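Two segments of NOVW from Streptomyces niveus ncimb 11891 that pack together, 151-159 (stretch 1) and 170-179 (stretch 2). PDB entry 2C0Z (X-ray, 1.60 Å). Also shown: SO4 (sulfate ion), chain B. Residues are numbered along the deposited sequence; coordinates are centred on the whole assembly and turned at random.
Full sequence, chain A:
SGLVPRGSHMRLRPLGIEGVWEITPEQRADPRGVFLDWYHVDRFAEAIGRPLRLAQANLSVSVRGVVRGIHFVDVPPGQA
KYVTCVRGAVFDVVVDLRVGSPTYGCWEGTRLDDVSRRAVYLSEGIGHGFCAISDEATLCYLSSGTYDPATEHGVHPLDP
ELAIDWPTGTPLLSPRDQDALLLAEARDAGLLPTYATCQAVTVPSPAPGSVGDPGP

Stretch 1 (151-159) TEHGVHPLD
Stretch 2, residues 170-179: TPLLSPRDQD

Stretch 1 runs as a strand from Glu152 to Gly154 and then folds into a type I turn from His156 to Asp159, closed by Asp159 N to His156 O at 3.0 Å. Stretch 2 arrives extended through Leu173 (phi/psi -105/141), and Ser174 stands just before a short helix, 175-178. The backbones come nearest at His156 and Asp177, whose CA atoms lie 5.8 Å apart, and together the two stretches bury 385 Å².

The apolar part of the contact is a projection set among ring and methyl groups. Leu173 points toward stretch 1, with chi1 -87° and chi2 40°. Its CG sits 4.1 Å from Pro157 CG, its CD2 is 3.8 Å from His156 CE1, and the same CD2 lies 4.2 Å from Leu158 CD1. A branched leucine suits this site because its methyl groups spread among neighbours of different shape. Leu158 (m, t) reaches further along, its CD2 4.3 Å from Pro171 CG. Pro157, phi -69°, fits the turn's second position, where its ring restricts the backbone; that compact ring also packs by CD at 4.1 Å from Asp177 CB and 3.6 Å from Asp177 O.

His156 leaves its backbone sideways, but with chi1 t and chi2 -72° its ring end swings close to stretch 2. Asp177 O lies over one face, 3.4 Å from His156 CD2, while Gln178 O approaches the edge, 3.1 Å from His156 NE2. On the ring's other nitrogen, ND1 accepts from Leu158 N at 3.0 Å, which ties the ring to its own turn. A flat, polar ring thus lies against the two carbonyls and a leucine methyl.

At the start of the strand, a long arm bridges the gap. Arg176, nearly extended (t, t, t, chi4 172°), brings its guanidinium to Glu152, whose t, t side chain has chi3 -48°. Glu152, pointing toward stretch 2, supplies a carboxylate, and Arg176 supplies two N-H donors of opposite charge at the end of a long reach. OE2 of Glu152 accepts from Arg176 NH1 at 3.0 Å and from Arg176 NH2 at 3.2 Å, a salt bridge made along the guanidinium edge. Gly154 offers no side chain beside this arm; an ideal CB would stand 3.9 Å from Arg176 NH2.

Ser174 OG, chi1 p, caps the helix by accepting from Asp177 N at 3.2 Å; it also donates to sulfate O4 at 2.8 Å. The CA-to-CB bond of Gln178 points away from stretch 1, and with chi1 m, chi2 t and chi3 49° its NE2 donates to Leu173 O at 2.9 Å. Asp177, chi1 m, is buried; a water lies 2.9 Å from Asp177 OD1 and 3.1 Å from Val155 O.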

# COMPACT_ATOMS: atom_id res chain seq x y z
N THR A 151 23.64 0.27 1.03
CA THR A 151 23.32 1.57 0.44
C THR A 151 22.38 2.41 1.29
O THR A 151 22.17 3.57 0.95
CB THR A 151 22.70 1.43 -0.96
OG1 THR A 151 21.48 0.68 -0.89
CG2 THR A 151 23.60 0.63 -1.86
N GLU A 152 21.81 1.85 2.35
CA GLU A 152 20.90 2.63 3.19
C GLU A 152 21.62 3.29 4.34
O GLU A 152 22.24 2.62 5.18
CB GLU A 152 19.72 1.83 3.74
CG GLU A 152 18.67 2.79 4.31
CD GLU A 152 17.44 2.09 4.82
OE1 GLU A 152 16.91 1.23 4.09
OE2 GLU A 152 16.98 2.40 5.94
N HIS A 153 21.53 4.61 4.39
CA HIS A 153 22.23 5.39 5.39
C HIS A 153 21.31 6.42 6.00
O HIS A 153 20.11 6.46 5.70
CB HIS A 153 23.47 5.98 4.74
CG HIS A 153 24.37 4.93 4.18
ND1 HIS A 153 24.70 4.85 2.84
CD2 HIS A 153 24.96 3.87 4.78
CE1 HIS A 153 25.49 3.81 2.66
NE2 HIS A 153 25.65 3.19 3.81
N GLY A 154 21.85 7.22 6.91
CA GLY A 154 21.04 8.25 7.52
C GLY A 154 21.81 9.38 8.12
O GLY A 154 23.05 9.32 8.25
N VAL A 155 21.08 10.43 8.46
CA VAL A 155 21.62 11.49 9.29
C VAL A 155 20.74 11.67 10.53
O VAL A 155 19.59 11.23 10.59
CB VAL A 155 21.83 12.81 8.50
CG1 VAL A 155 22.69 12.61 7.27
CG2 VAL A 155 20.58 13.46 8.14
N HIS A 156 21.30 12.31 11.54
CA HIS A 156 20.65 12.45 12.82
C HIS A 156 19.40 13.31 12.69
O HIS A 156 19.46 14.43 12.18
CB HIS A 156 21.59 13.07 13.83
CG HIS A 156 21.21 12.77 15.24
ND1 HIS A 156 20.11 13.32 15.85
CD2 HIS A 156 21.80 11.98 16.16
CE1 HIS A 156 20.02 12.85 17.08
NE2 HIS A 156 21.05 12.06 17.30
N PRO A 157 18.25 12.81 13.14
CA PRO A 157 17.01 13.59 12.99
C PRO A 157 16.94 14.84 13.87
O PRO A 157 16.10 15.71 13.61
CB PRO A 157 15.91 12.58 13.35
CG PRO A 157 16.55 11.62 14.22
CD PRO A 157 18.00 11.49 13.77
N LEU A 158 17.83 14.96 14.86
CA LEU A 158 17.94 16.18 15.65
C LEU A 158 19.12 17.06 15.20
O LEU A 158 19.55 17.97 15.93
CB LEU A 158 18.03 15.84 17.15
CG LEU A 158 16.94 14.91 17.70
CD1 LEU A 158 17.13 14.75 19.22
CD2 LEU A 158 15.59 15.41 17.40
N ASP A 159 19.59 16.85 13.97
CA ASP A 159 20.67 17.66 13.39
C ASP A 159 20.38 19.17 13.53
O ASP A 159 19.25 19.62 13.29
CB ASP A 159 20.82 17.35 11.90
CG ASP A 159 21.84 18.22 11.26
OD1 ASP A 159 23.02 17.87 11.36
OD2 ASP A 159 21.55 19.31 10.70
N THR A 170 9.48 14.89 23.63
CA THR A 170 10.36 13.77 23.94
C THR A 170 10.42 12.78 22.77
O THR A 170 9.72 11.75 22.79
CB THR A 170 9.86 13.05 25.24
N PRO A 171 11.18 13.11 21.72
CA PRO A 171 11.40 12.18 20.60
C PRO A 171 11.96 10.82 21.02
O PRO A 171 12.96 10.74 21.72
CB PRO A 171 12.38 12.93 19.69
CG PRO A 171 12.90 14.09 20.50
CD PRO A 171 11.84 14.41 21.49
N LEU A 172 11.31 9.75 20.60
CA LEU A 172 11.82 8.42 20.86
C LEU A 172 12.60 7.97 19.61
O LEU A 172 11.98 7.67 18.57
CB LEU A 172 10.68 7.44 21.16
N LEU A 173 13.93 7.90 19.76
CA LEU A 173 14.85 7.49 18.69
C LEU A 173 15.37 6.09 18.93
O LEU A 173 15.68 5.71 20.07
CB LEU A 173 16.07 8.45 18.64
CG LEU A 173 15.99 9.73 17.82
CD1 LEU A 173 14.67 10.42 17.92
CD2 LEU A 173 17.12 10.66 18.20
N SER A 174 15.51 5.31 17.86
CA SER A 174 16.16 4.02 17.88
C SER A 174 17.66 4.25 18.06
O SER A 174 18.15 5.34 17.77
CB SER A 174 15.93 3.30 16.57
OG SER A 174 16.60 3.99 15.51
N PRO A 175 18.40 3.24 18.51
CA PRO A 175 19.85 3.38 18.63
C PRO A 175 20.49 3.83 17.31
O PRO A 175 21.35 4.72 17.30
CB PRO A 175 20.31 1.98 19.07
CG PRO A 175 19.12 1.41 19.76
CD PRO A 175 17.93 1.92 18.99
N ARG A 176 20.02 3.26 16.20
CA ARG A 176 20.52 3.62 14.88
C ARG A 176 20.41 5.14 14.66
O ARG A 176 21.36 5.77 14.23
CB ARG A 176 19.76 2.87 13.79
CG ARG A 176 19.92 3.43 12.41
CD ARG A 176 18.93 2.94 11.37
NE ARG A 176 19.22 3.60 10.10
CZ ARG A 176 18.64 3.30 8.94
NH1 ARG A 176 17.73 2.33 8.89
NH2 ARG A 176 18.98 3.96 7.84
N ASP A 177 19.24 5.72 14.91
CA ASP A 177 19.06 7.15 14.62
C ASP A 177 19.74 8.05 15.66
O ASP A 177 20.22 9.13 15.32
CB ASP A 177 17.58 7.48 14.47
CG ASP A 177 16.96 6.82 13.28
OD1 ASP A 177 17.70 6.47 12.32
OD2 ASP A 177 15.72 6.58 13.19
N GLN A 178 19.85 7.57 16.90
CA GLN A 178 20.55 8.31 17.95
C GLN A 178 22.03 8.42 17.60
O GLN A 178 22.67 9.43 17.91
CB GLN A 178 20.43 7.57 19.30
CG GLN A 178 19.11 7.67 20.00
CD GLN A 178 19.11 6.93 21.35
OE1 GLN A 178 20.02 7.12 22.16
NE2 GLN A 178 18.10 6.10 21.58
N ASP A 179 22.56 7.39 16.95
CA ASP A 179 24.00 7.28 16.66
C ASP A 179 24.38 7.81 15.28
O ASP A 179 25.55 7.83 14.90
CB ASP A 179 24.45 5.82 16.78
CG ASP A 179 24.38 5.30 18.21
OD1 ASP A 179 24.24 6.10 19.17
OD2 ASP A 179 24.45 4.09 18.46
S SO4 B . 15.80 0.79 13.34
O1 SO4 B . 15.73 0.32 11.95
O2 SO4 B . 14.57 0.38 14.05
O3 SO4 B . 16.99 0.19 13.95
O4 SO4 B . 15.96 2.25 13.36
O HOH W 1 19.44 8.18 10.80